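Putative D-arabinose 5-phosphate isomerase (Klebsiella pneumoniae subsp. pneumoniae, PDB 3K2V) probably interconverts D-arabinose 5-phosphate and D-ribulose 5-phosphate, and through its pair of CBS domains binds a CMP-linked sugar acid. Local coordinates at residues L53-R58 and G62-C67; V129-G134 and G139-H144. One frame throughout, in Å; residues are numbered along the deposited sequence. Where two conformers were deposited one is given.

Contact 1 (53-58 with 62-67) packs a helix on a strand in the first CBS domain; contact 2 (129-134 with 139-144) is a beta hairpin of the second. Their centres lie 14 Å apart. They meet through the selenomethionine Met63, whose CE is 4.1 Å from Leu130 CD2 and whose SE is 4.3 Å from Val140 CG1. Both also reach the same molecule of the bound nucleotide sugar CMK (CMP-Kdo): Gly62 of contact 1 and His142 and His144 of contact 2 touch its sugar. The sugar end of the ligand is thus contacted by both CBS domains of the chain, while residues of the second subunit, among them Arg83 and Arg84, bind it too.

Contact 1: residues L53-R58 and G62-C67; sequences LLEITR and GMTAIC. With CMK (cytidine 5'-monophosphate 3-deoxy-beta-D-gulo-oct-2-ulo-pyranosonic acid), chain G.
Ile56 is the side chain that packs the helix 53-58 onto the strand 63-67, and both of its branches touch strand backbone. CG1 lies 3.6 Å from Met63 C and also meets Thr64 N, while CG2 reaches back to the peptide between Gly62 and Met63, 3.6 Å from Met63 N. With CG1 beside the backbone N (chi1 -68°) and CG2 beside the carbonyl carbon, the isoleucine straddles the start of the strand. Thr64 points toward the helix and crosses Ile56 at about a right angle, its CG2 3.8 Å from Ile56 CG1. Phe77, Asp79 and Arg83 of the second subunit also pack against Ile56.

Helix 49-59 is the crossover of a beta-alpha-beta unit whose strands, 42-43 and 63-67, run parallel and adjacent, as in the CBS fold; the N-to-C directions of the two short segments lie at 127°.

The other side is looser and polar. Glu55 lends only its aliphatic part, CG standing 3.6 Å from Thr64 OG1; a bend at chi2 (74°) turns the carboxylate elsewhere, to a salt bridge with Lys59 and a hydrogen bond from His42 N. Thr64 OG1 instead donates to Ala65 O. No direct hydrogen bond joins the segments; two waters do so. Each donates to Ile56 O: one also donates to Met63 O, while the other, 2.7 Å from Ile56 O, accepts from Gly62 N at 2.9 Å. Ile56 O, in the last turn of the helix, is thereby held by two waters beside the start of the strand. Gly62, at positive phi, brings its backbone right up to the CMK sugar, CA 3.0 Å from O4.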
ATOM      1  N   LEU A  53      11.138  -3.852  -9.129  1.00 14.94           N
ATOM      2  CA  LEU A  53      11.190  -3.487  -7.713  1.00 15.00           C
ATOM      3  C   LEU A  53      12.027  -2.236  -7.456  1.00 15.23           C
ATOM      4  O   LEU A  53      11.643  -1.401  -6.642  1.00 14.42           O
ATOM      5  CB  LEU A  53      11.707  -4.649  -6.863  1.00 14.93           C
ATOM      6  CG  LEU A  53      10.848  -5.895  -6.898  1.00 15.40           C
ATOM      7  CD1 LEU A  53      11.460  -6.960  -5.933  1.00 16.55           C
ATOM      8  CD2 LEU A  53       9.368  -5.637  -6.522  1.00 14.27           C
ATOM      9  N   LEU A  54      13.139  -2.090  -8.164  1.00 14.88           N
ATOM     10  CA  LEU A  54      13.965  -0.911  -8.032  1.00 15.56           C
ATOM     11  C   LEU A  54      13.173   0.341  -8.453  1.00 15.72           C
ATOM     12  O   LEU A  54      13.248   1.401  -7.794  1.00 15.20           O
ATOM     13  CB  LEU A  54      15.255  -1.069  -8.846  1.00 15.58           C
ATOM     14  CG  LEU A  54      16.207   0.131  -8.783  1.00 17.86           C
ATOM     15  CD1 LEU A  54      16.662   0.364  -7.336  1.00 17.89           C
ATOM     16  CD2 LEU A  54      17.396  -0.052  -9.747  1.00 18.16           C
ATOM     17  N   GLU A  55      12.394   0.219  -9.522  1.00 16.09           N
ATOM     18  CA  GLU A  55      11.620   1.348 -10.034  1.00 16.45           C
ATOM     19  C   GLU A  55      10.542   1.721  -9.030  1.00 16.65           C
ATOM     20  O   GLU A  55      10.347   2.919  -8.764  1.00 16.78           O
ATOM     21  CB  GLU A  55      11.018   1.028 -11.402  1.00 17.13           C
ATOM     22  CG  GLU A  55      10.148   2.149 -12.041  1.00 17.86           C
ATOM     23  CD  GLU A  55      10.937   3.346 -12.594  1.00 21.80           C
ATOM     24  OE1 GLU A  55      12.185   3.352 -12.490  1.00 25.73           O
ATOM     25  OE2 GLU A  55      10.294   4.293 -13.145  1.00 20.18           O
ATOM     26  N   ILE A  56       9.885   0.710  -8.442  1.00 16.22           N
ATOM     27  CA  ILE A  56       8.896   0.932  -7.394  1.00 16.42           C
ATOM     28  C   ILE A  56       9.531   1.692  -6.233  1.00 16.71           C
ATOM     29  O   ILE A  56       8.964   2.693  -5.757  1.00 17.42           O
ATOM     30  CB  ILE A  56       8.248  -0.387  -6.865  1.00 16.12           C
ATOM     31  CG1 ILE A  56       7.380  -1.037  -7.934  1.00 17.07           C
ATOM     32  CG2 ILE A  56       7.419  -0.103  -5.571  1.00 16.17           C
ATOM     33  CD1 ILE A  56       6.805  -2.454  -7.525  1.00 17.29           C
ATOM     34  N   THR A  57      10.702   1.238  -5.781  1.00 15.85           N
ATOM     35  CA  THR A  57      11.367   1.883  -4.664  1.00 16.04           C
ATOM     36  C   THR A  57      11.724   3.333  -4.984  1.00 16.66           C
ATOM     37  O   THR A  57      11.455   4.231  -4.189  1.00 16.43           O
ATOM     38  CB  THR A  57      12.637   1.122  -4.259  1.00 16.36           C
ATOM     39  OG1 THR A  57      12.276  -0.230  -3.944  1.00 15.13           O
ATOM     40  CG2 THR A  57      13.279   1.778  -3.060  1.00 16.65           C
ATOM     41  N   ARG A  58      12.295   3.558  -6.158  1.00 16.91           N
ATOM     42  CA  ARG A  58      12.735   4.888  -6.501  0.50 17.46           C
ATOM     43  C   ARG A  58      11.618   5.894  -6.667  1.00 17.91           C
ATOM     44  O   ARG A  58      11.786   7.035  -6.281  1.00 16.44           O
ATOM     45  CB  ARG A  58      13.640   4.865  -7.715  0.50 17.53           C
ATOM     46  CG  ARG A  58      14.975   4.381  -7.293  0.50 17.13           C
ATOM     47  CD  ARG A  58      15.790   3.915  -8.422  0.50 18.18           C
ATOM     48  NE  ARG A  58      17.132   3.638  -7.939  0.50 18.79           N
ATOM     49  CZ  ARG A  58      18.142   3.314  -8.729  0.50 20.96           C
ATOM     50  NH1 ARG A  58      17.935   3.253 -10.047  0.50 20.64           N
ATOM     51  NH2 ARG A  58      19.346   3.074  -8.204  0.50 20.45           N
ATOM     52  N   GLY A  62       4.660   2.732  -4.450  1.00 19.04           N
ATOM     53  CA  GLY A  62       4.225   1.376  -4.143  1.00 18.39           C
ATOM     54  C   GLY A  62       3.824   0.528  -5.348  1.00 18.15           C
ATOM     55  O   GLY A  62       3.301  -0.578  -5.193  1.00 17.99           O
HETATM   56  N   MSE A  63       4.094   1.027  -6.542  1.00 17.33           N
HETATM   57  CA  MSE A  63       3.720   0.340  -7.755  0.70 18.39           C
HETATM   58  C   MSE A  63       4.520   0.842  -8.930  1.00 16.83           C
HETATM   59  O   MSE A  63       5.163   1.889  -8.856  1.00 17.75           O
HETATM   60  CB  MSE A  63       2.215   0.528  -8.064  0.70 19.52           C
HETATM   61  CG  MSE A  63       1.767   1.979  -8.199  0.70 23.45           C
HETATM   62 SE   MSE A  63       0.648   2.246  -9.797  0.60 40.61          SE
HETATM   63  CE  MSE A  63       2.013   1.976 -11.115  0.70 29.62           C
ATOM     64  N   THR A  64       4.489   0.071 -10.003  1.00 15.84           N
ATOM     65  CA  THR A  64       5.008   0.470 -11.280  1.00 15.71           C
ATOM     66  C   THR A  64       4.077   0.019 -12.391  1.00 16.17           C
ATOM     67  O   THR A  64       3.430  -1.021 -12.292  1.00 15.87           O
ATOM     68  CB  THR A  64       6.443  -0.073 -11.532  1.00 16.21           C
ATOM     69  OG1 THR A  64       6.977   0.493 -12.741  1.00 16.77           O
ATOM     70  CG2 THR A  64       6.483  -1.630 -11.596  1.00 15.56           C
ATOM     71  N   ALA A  65       4.016   0.822 -13.444  1.00 15.94           N
ATOM     72  CA  ALA A  65       3.449   0.407 -14.702  1.00 15.88           C
ATOM     73  C   ALA A  65       4.477  -0.375 -15.523  1.00 15.59           C
ATOM     74  O   ALA A  65       5.700  -0.254 -15.340  1.00 16.15           O
ATOM     75  CB  ALA A  65       2.972   1.666 -15.521  1.00 14.95           C
ATOM     76  N   ILE A  66       3.956  -1.175 -16.432  1.00 15.33           N
ATOM     77  CA  ILE A  66       4.740  -1.818 -17.461  1.00 15.39           C
ATOM     78  C   ILE A  66       4.159  -1.288 -18.770  1.00 16.03           C
ATOM     79  O   ILE A  66       2.958  -1.446 -19.032  1.00 16.31           O
ATOM     80  CB  ILE A  66       4.627  -3.355 -17.429  1.00 15.70           C
ATOM     81  CG1 ILE A  66       5.203  -3.939 -16.120  1.00 16.06           C
ATOM     82  CG2 ILE A  66       5.400  -3.955 -18.629  1.00 14.21           C
ATOM     83  CD1 ILE A  66       4.279  -3.889 -14.892  1.00 16.34           C
ATOM     84  N   CYS A  67       4.997  -0.615 -19.547  1.00 17.00           N
ATOM     85  CA  CYS A  67       4.585   0.099 -20.764  1.00 17.88           C
ATOM     86  C   CYS A  67       5.388  -0.350 -21.962  1.00 18.60           C
ATOM     87  O   CYS A  67       6.535  -0.766 -21.833  1.00 19.68           O
ATOM     88  CB  CYS A  67       4.798   1.610 -20.591  1.00 17.78           C
ATOM     89  SG  CYS A  67       3.728   2.347 -19.357  1.00 22.23           S
TER
HETATM   90  N1C CMK G   1       5.319   1.203   9.300  0.75 35.70           N
HETATM   91  C2C CMK G   1       5.293   1.434  10.716  0.75 35.78           C
HETATM   92  N3C CMK G   1       4.067   1.499  11.361  0.75 32.27           N
HETATM   93  C4C CMK G   1       2.865   1.351  10.657  0.75 36.21           C
HETATM   94  C5C CMK G   1       2.881   1.135   9.286  0.75 36.41           C
HETATM   95  C6C CMK G   1       4.108   1.070   8.611  0.75 35.82           C
HETATM   96  O2C CMK G   1       6.330   1.554  11.369  0.75 31.44           O
HETATM   97  N4C CMK G   1       1.718   1.418  11.332  0.75 36.96           N
HETATM   98  C1' CMK G   1       6.638   1.131   8.583  0.75 35.94           C
HETATM   99  C2' CMK G   1       6.789  -0.092   7.645  0.75 33.76           C
HETATM  100  O2' CMK G   1       7.227  -1.273   8.357  0.75 28.75           O
HETATM  101  C3' CMK G   1       7.836   0.400   6.647  0.75 34.02           C
HETATM  102  C4' CMK G   1       7.695   1.946   6.651  0.75 34.66           C
HETATM  103  O4' CMK G   1       6.810   2.307   7.750  0.75 33.24           O
HETATM  104  O3' CMK G   1       9.136   0.006   7.107  0.75 33.03           O
HETATM  105  C5' CMK G   1       6.845   2.427   5.431  0.75 35.58           C
HETATM  106  O5' CMK G   1       5.561   1.675   5.360  0.75 36.82           O
HETATM  107  PA  CMK G   1       5.068   1.161   3.896  0.75 38.43           P
HETATM  108  O1A CMK G   1       6.084   0.014   3.625  0.75 38.36           O
HETATM  109  O2A CMK G   1       3.656   0.728   3.918  0.75 32.74           O
HETATM  110  O6  CMK G   1       5.075   3.917   1.101  0.75 50.18           O
HETATM  111  C2  CMK G   1       5.472   2.552   1.475  0.75 50.26           C
HETATM  112  O2  CMK G   1       5.340   2.464   2.931  0.75 44.60           O
HETATM  113  C3  CMK G   1       4.539   1.551   0.799  0.75 49.98           C
HETATM  114  C4  CMK G   1       4.464   1.805  -0.703  0.75 51.17           C
HETATM  115  O4  CMK G   1       3.532   0.866  -1.263  0.75 53.81           O
HETATM  116  C5  CMK G   1       4.050   3.242  -1.003  0.75 51.61           C
HETATM  117  C6  CMK G   1       5.087   4.163  -0.338  0.75 52.63           C
HETATM  118  C7  CMK G   1       5.075   5.694  -0.590  0.75 54.95           C
HETATM  119  C1  CMK G   1       6.927   2.181   1.085  0.75 51.22           C
HETATM  120  O1X CMK G   1       7.505   1.401   1.867  0.75 54.45           O
HETATM  121  O1Y CMK G   1       7.418   2.602   0.005  0.75 51.70           O
HETATM  122  O5  CMK G   1       2.760   3.491  -0.453  0.75 51.02           O
HETATM  123  C8  CMK G   1       3.855   6.425  -0.050  0.75 56.28           C
HETATM  124  O8  CMK G   1       4.249   7.761   0.348  0.75 57.25           O
HETATM  125  O7  CMK G   1       6.224   6.287   0.034  0.75 54.67           O
HETATM  126  O   HOH W   1       6.781   3.656  -7.250  1.00 15.02           O
HETATM  127  O   HOH W   2       7.381   2.747  -3.511  1.00 17.83           O

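Contact 2: residues V129-G134 and G139-H144; sequences VLVADG and GVVHMH. With CMK (cytidine 5'-monophosphate 3-deoxy-beta-D-gulo-oct-2-ulo-pyranosonic acid), chain G.
Val129 and Val141 form a hydrogen-bonded antiparallel pair with two straight backbone bonds, Val129 N to Val141 O at 2.9 Å and Val141 N to Val129 O at 3.0 Å. The next such pair, Val131 with Gly139, is less regular. Val131 N donates to Gly139 O at 2.8 Å from above the carbonyl plane, and the return bond from Gly139 N to Val131 O stretches to 3.2 Å with an N-H...O angle of 142°. Between them Leu130 faces Val140 in a non-hydrogen-bonded pair, where Val140 CA makes a CA-H...O contact with Val129 O.

Apolar contacts line both faces. On one, Val131 CG2 meets Val141 CG2 at 3.6 Å across the diagonal; each of these methyls sits beside its own backbone N, with CG1 anti to that N (chi1 -176° in Val131). Val129 lies alongside Val141, its CG1 near Val141 CB, and Met34 covers both Val131 and Val141. On the other face Leu130 and Val140 point the same way, CD2 to CG2 at 4.0 Å, and Leu130 continues onto Ile73 and Ile76 of the first CBS domain.

Polar capping follows the strand. His142 is the N-cap of the short helix 143-146: its ND1 accepts from His144 N at 3.0 Å, the donor lying in the ring plane, which helps fix the ring's rotation. Its NE2 is left on the ligand side, 3.5 Å from O5 of CMK, and the His144 ring lies against the C8-O8 end of the sugar. A beta hairpin, 128-133 with 136-142, leading into a short helix belongs to the CBS domain; here its end forms part of one nucleotide-sugar pocket, while Val129 and Leu130 help line that of a second CMK.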
ATOM      1  N   VAL A 129      -3.794   5.024  -8.838  1.00 20.70           N
ATOM      2  CA  VAL A 129      -4.558   4.837 -10.066  1.00 20.54           C
ATOM      3  C   VAL A 129      -3.789   5.451 -11.251  1.00 20.32           C
ATOM      4  O   VAL A 129      -3.107   6.482 -11.111  1.00 18.00           O
ATOM      5  CB  VAL A 129      -5.998   5.415  -9.911  1.00 21.14           C
ATOM      6  CG1 VAL A 129      -5.954   6.916  -9.672  1.00 23.56           C
ATOM      7  CG2 VAL A 129      -6.882   5.125 -11.123  1.00 22.91           C
ATOM      8  N   LEU A 130      -3.859   4.777 -12.395  1.00 19.20           N
ATOM      9  CA  LEU A 130      -3.190   5.269 -13.592  1.00 18.69           C
ATOM     10  C   LEU A 130      -4.065   6.357 -14.197  1.00 17.03           C
ATOM     11  O   LEU A 130      -5.304   6.278 -14.133  1.00 18.14           O
ATOM     12  CB  LEU A 130      -3.011   4.148 -14.613  1.00 18.80           C
ATOM     13  CG  LEU A 130      -2.268   2.903 -14.105  1.00 18.34           C
ATOM     14  CD1 LEU A 130      -2.320   1.847 -15.195  1.00 19.36           C
ATOM     15  CD2 LEU A 130      -0.840   3.267 -13.726  1.00 17.67           C
ATOM     16  N   VAL A 131      -3.437   7.368 -14.771  1.00 15.56           N
ATOM     17  CA  VAL A 131      -4.177   8.412 -15.498  1.00 14.29           C
ATOM     18  C   VAL A 131      -3.811   8.224 -16.955  1.00 15.22           C
ATOM     19  O   VAL A 131      -2.624   8.215 -17.301  1.00 16.26           O
ATOM     20  CB  VAL A 131      -3.871   9.817 -15.005  1.00 13.81           C
ATOM     21  CG1 VAL A 131      -4.754  10.838 -15.758  1.00 11.13           C
ATOM     22  CG2 VAL A 131      -4.111   9.930 -13.480  1.00 14.28           C
ATOM     23  N   ALA A 132      -4.813   8.014 -17.789  1.00 15.20           N
ATOM     24  CA  ALA A 132      -4.586   7.608 -19.164  1.00 16.14           C
ATOM     25  C   ALA A 132      -5.551   8.237 -20.133  1.00 16.16           C
ATOM     26  O   ALA A 132      -6.690   8.576 -19.779  1.00 15.77           O
ATOM     27  CB  ALA A 132      -4.691   6.069 -19.305  1.00 15.88           C
ATOM     28  N   ASP A 133      -5.083   8.339 -21.370  1.00 16.47           N
ATOM     29  CA  ASP A 133      -5.925   8.581 -22.538  1.00 16.99           C
ATOM     30  C   ASP A 133      -5.974   7.276 -23.350  1.00 17.26           C
ATOM     31  O   ASP A 133      -5.064   6.978 -24.127  1.00 16.30           O
ATOM     32  CB  ASP A 133      -5.349   9.707 -23.394  1.00 17.46           C
ATOM     33  CG  ASP A 133      -6.045   9.815 -24.759  1.00 20.57           C
ATOM     34  OD1 ASP A 133      -7.256   9.480 -24.837  1.00 24.57           O
ATOM     35  OD2 ASP A 133      -5.376  10.171 -25.761  1.00 20.63           O
ATOM     36  N   GLY A 134      -7.026   6.486 -23.161  1.00 17.83           N
ATOM     37  CA  GLY A 134      -7.096   5.162 -23.807  1.00 18.02           C
ATOM     38  C   GLY A 134      -6.084   4.258 -23.128  1.00 18.21           C
ATOM     39  O   GLY A 134      -6.164   4.073 -21.915  1.00 18.38           O
ATOM     40  N   GLY A 139       0.104   9.740 -16.486  1.00 15.02           N
ATOM     41  CA  GLY A 139       0.496  10.031 -15.130  1.00 15.60           C
ATOM     42  C   GLY A 139      -0.076   9.017 -14.156  1.00 15.53           C
ATOM     43  O   GLY A 139      -0.729   8.062 -14.558  1.00 14.87           O
ATOM     44  N   VAL A 140       0.198   9.243 -12.873  1.00 16.55           N
ATOM     45  CA  VAL A 140      -0.266   8.368 -11.803  0.80 17.21           C
ATOM     46  C   VAL A 140      -0.628   9.244 -10.619  1.00 17.28           C
ATOM     47  O   VAL A 140       0.037  10.251 -10.358  1.00 17.28           O
ATOM     48  CB  VAL A 140       0.813   7.349 -11.403  0.80 18.22           C
ATOM     49  CG1 VAL A 140       0.342   6.472 -10.273  0.80 19.42           C
ATOM     50  CG2 VAL A 140       1.211   6.476 -12.594  0.80 18.82           C
ATOM     51  N   VAL A 141      -1.703   8.873  -9.935  0.60 17.75           N
ATOM     52  CA  VAL A 141      -2.131   9.550  -8.721  0.60 17.62           C
ATOM     53  C   VAL A 141      -2.191   8.531  -7.600  0.60 17.55           C
ATOM     54  O   VAL A 141      -2.769   7.468  -7.778  0.60 17.53           O
ATOM     55  CB  VAL A 141      -3.543  10.154  -8.836  0.60 18.04           C
ATOM     56  CG1 VAL A 141      -3.854  10.983  -7.574  0.60 18.22           C
ATOM     57  CG2 VAL A 141      -3.678  10.992 -10.077  0.60 17.91           C
ATOM     58  N   HIS A 142      -1.625   8.885  -6.447  1.00 17.93           N
ATOM     59  CA  HIS A 142      -1.663   8.050  -5.250  1.00 18.00           C
ATOM     60  C   HIS A 142      -2.653   8.668  -4.278  1.00 18.02           C
ATOM     61  O   HIS A 142      -2.857   9.896  -4.259  1.00 16.57           O
ATOM     62  CB  HIS A 142      -0.278   8.013  -4.603  1.00 18.49           C
ATOM     63  CG  HIS A 142      -0.102   6.906  -3.601  1.00 19.02           C
ATOM     64  ND1 HIS A 142      -0.555   6.999  -2.301  1.00 19.48           N
ATOM     65  CD2 HIS A 142       0.484   5.692  -3.707  1.00 21.69           C
ATOM     66  CE1 HIS A 142      -0.266   5.883  -1.650  1.00 20.90           C
ATOM     67  NE2 HIS A 142       0.366   5.070  -2.479  1.00 21.37           N
HETATM   68  N   MSE A 143      -3.262   7.817  -3.457  1.00 18.86           N
HETATM   69  CA  MSE A 143      -4.156   8.300  -2.404  0.70 19.83           C
HETATM   70  C   MSE A 143      -3.489   9.409  -1.583  1.00 19.68           C
HETATM   71  O   MSE A 143      -4.162  10.387  -1.252  1.00 20.03           O
HETATM   72  CB  MSE A 143      -4.649   7.143  -1.513  0.70 20.47           C
HETATM   73  CG  MSE A 143      -5.917   7.459  -0.690  0.60 23.12           C
HETATM   74 SE   MSE A 143      -6.717   5.804   0.057  0.70 30.46          SE
HETATM   75  CE  MSE A 143      -7.593   5.136  -1.553  0.70 29.18           C
ATOM     76  N   HIS A 144      -2.190   9.295  -1.297  1.00 20.43           N
ATOM     77  CA  HIS A 144      -1.457  10.347  -0.561  1.00 22.46           C
ATOM     78  C   HIS A 144      -1.525  11.718  -1.238  1.00 24.08           C
ATOM     79  O   HIS A 144      -1.601  12.736  -0.559  1.00 24.47           O
ATOM     80  CB  HIS A 144       0.026   9.991  -0.386  1.00 23.16           C
ATOM     81  CG  HIS A 144       0.279   8.942   0.649  1.00 24.45           C
ATOM     82  ND1 HIS A 144      -0.297   8.973   1.897  1.00 25.82           N
ATOM     83  CD2 HIS A 144       1.062   7.842   0.624  1.00 25.84           C
ATOM     84  CE1 HIS A 144       0.112   7.930   2.596  1.00 24.84           C
ATOM     85  NE2 HIS A 144       0.944   7.231   1.850  1.00 25.84           N
TER
HETATM   86  N1C CMK G   1       5.319   1.203   9.300  0.75 35.70           N
HETATM   87  C2C CMK G   1       5.293   1.434  10.716  0.75 35.78           C
HETATM   88  N3C CMK G   1       4.067   1.499  11.361  0.75 32.27           N
HETATM   89  C4C CMK G   1       2.865   1.351  10.657  0.75 36.21           C
HETATM   90  C5C CMK G   1       2.881   1.135   9.286  0.75 36.41           C
HETATM   91  C6C CMK G   1       4.108   1.070   8.611  0.75 35.82           C
HETATM   92  O2C CMK G   1       6.330   1.554  11.369  0.75 31.44           O
HETATM   93  N4C CMK G   1       1.718   1.418  11.332  0.75 36.96           N
HETATM   94  C1' CMK G   1       6.638   1.131   8.583  0.75 35.94           C
HETATM   95  C2' CMK G   1       6.789  -0.092   7.645  0.75 33.76           C
HETATM   96  O2' CMK G   1       7.227  -1.273   8.357  0.75 28.75           O
HETATM   97  C3' CMK G   1       7.836   0.400   6.647  0.75 34.02           C
HETATM   98  C4' CMK G   1       7.695   1.946   6.651  0.75 34.66           C
HETATM   99  O4' CMK G   1       6.810   2.307   7.750  0.75 33.24           O
HETATM  100  O3' CMK G   1       9.136   0.006   7.107  0.75 33.03           O
HETATM  101  C5' CMK G   1       6.845   2.427   5.431  0.75 35.58           C
HETATM  102  O5' CMK G   1       5.561   1.675   5.360  0.75 36.82           O
HETATM  103  PA  CMK G   1       5.068   1.161   3.896  0.75 38.43           P
HETATM  104  O1A CMK G   1       6.084   0.014   3.625  0.75 38.36           O
HETATM  105  O2A CMK G   1       3.656   0.728   3.918  0.75 32.74           O
HETATM  106  O6  CMK G   1       5.075   3.917   1.101  0.75 50.18           O
HETATM  107  C2  CMK G   1       5.472   2.552   1.475  0.75 50.26           C
HETATM  108  O2  CMK G   1       5.340   2.464   2.931  0.75 44.60           O
HETATM  109  C3  CMK G   1       4.539   1.551   0.799  0.75 49.98           C
HETATM  110  C4  CMK G   1       4.464   1.805  -0.703  0.75 51.17           C
HETATM  111  O4  CMK G   1       3.532   0.866  -1.263  0.75 53.81           O
HETATM  112  C5  CMK G   1       4.050   3.242  -1.003  0.75 51.61           C
HETATM  113  C6  CMK G   1       5.087   4.163  -0.338  0.75 52.63           C
HETATM  114  C7  CMK G   1       5.075   5.694  -0.590  0.75 54.95           C
HETATM  115  C1  CMK G   1       6.927   2.181   1.085  0.75 51.22           C
HETATM  116  O1X CMK G   1       7.505   1.401   1.867  0.75 54.45           O
HETATM  117  O1Y CMK G   1       7.418   2.602   0.005  0.75 51.70           O
HETATM  118  O5  CMK G   1       2.760   3.491  -0.453  0.75 51.02           O
HETATM  119  C8  CMK G   1       3.855   6.425  -0.050  0.75 56.28           C
HETATM  120  O8  CMK G   1       4.249   7.761   0.348  0.75 57.25           O
HETATM  121  O7  CMK G   1       6.224   6.287   0.034  0.75 54.67           O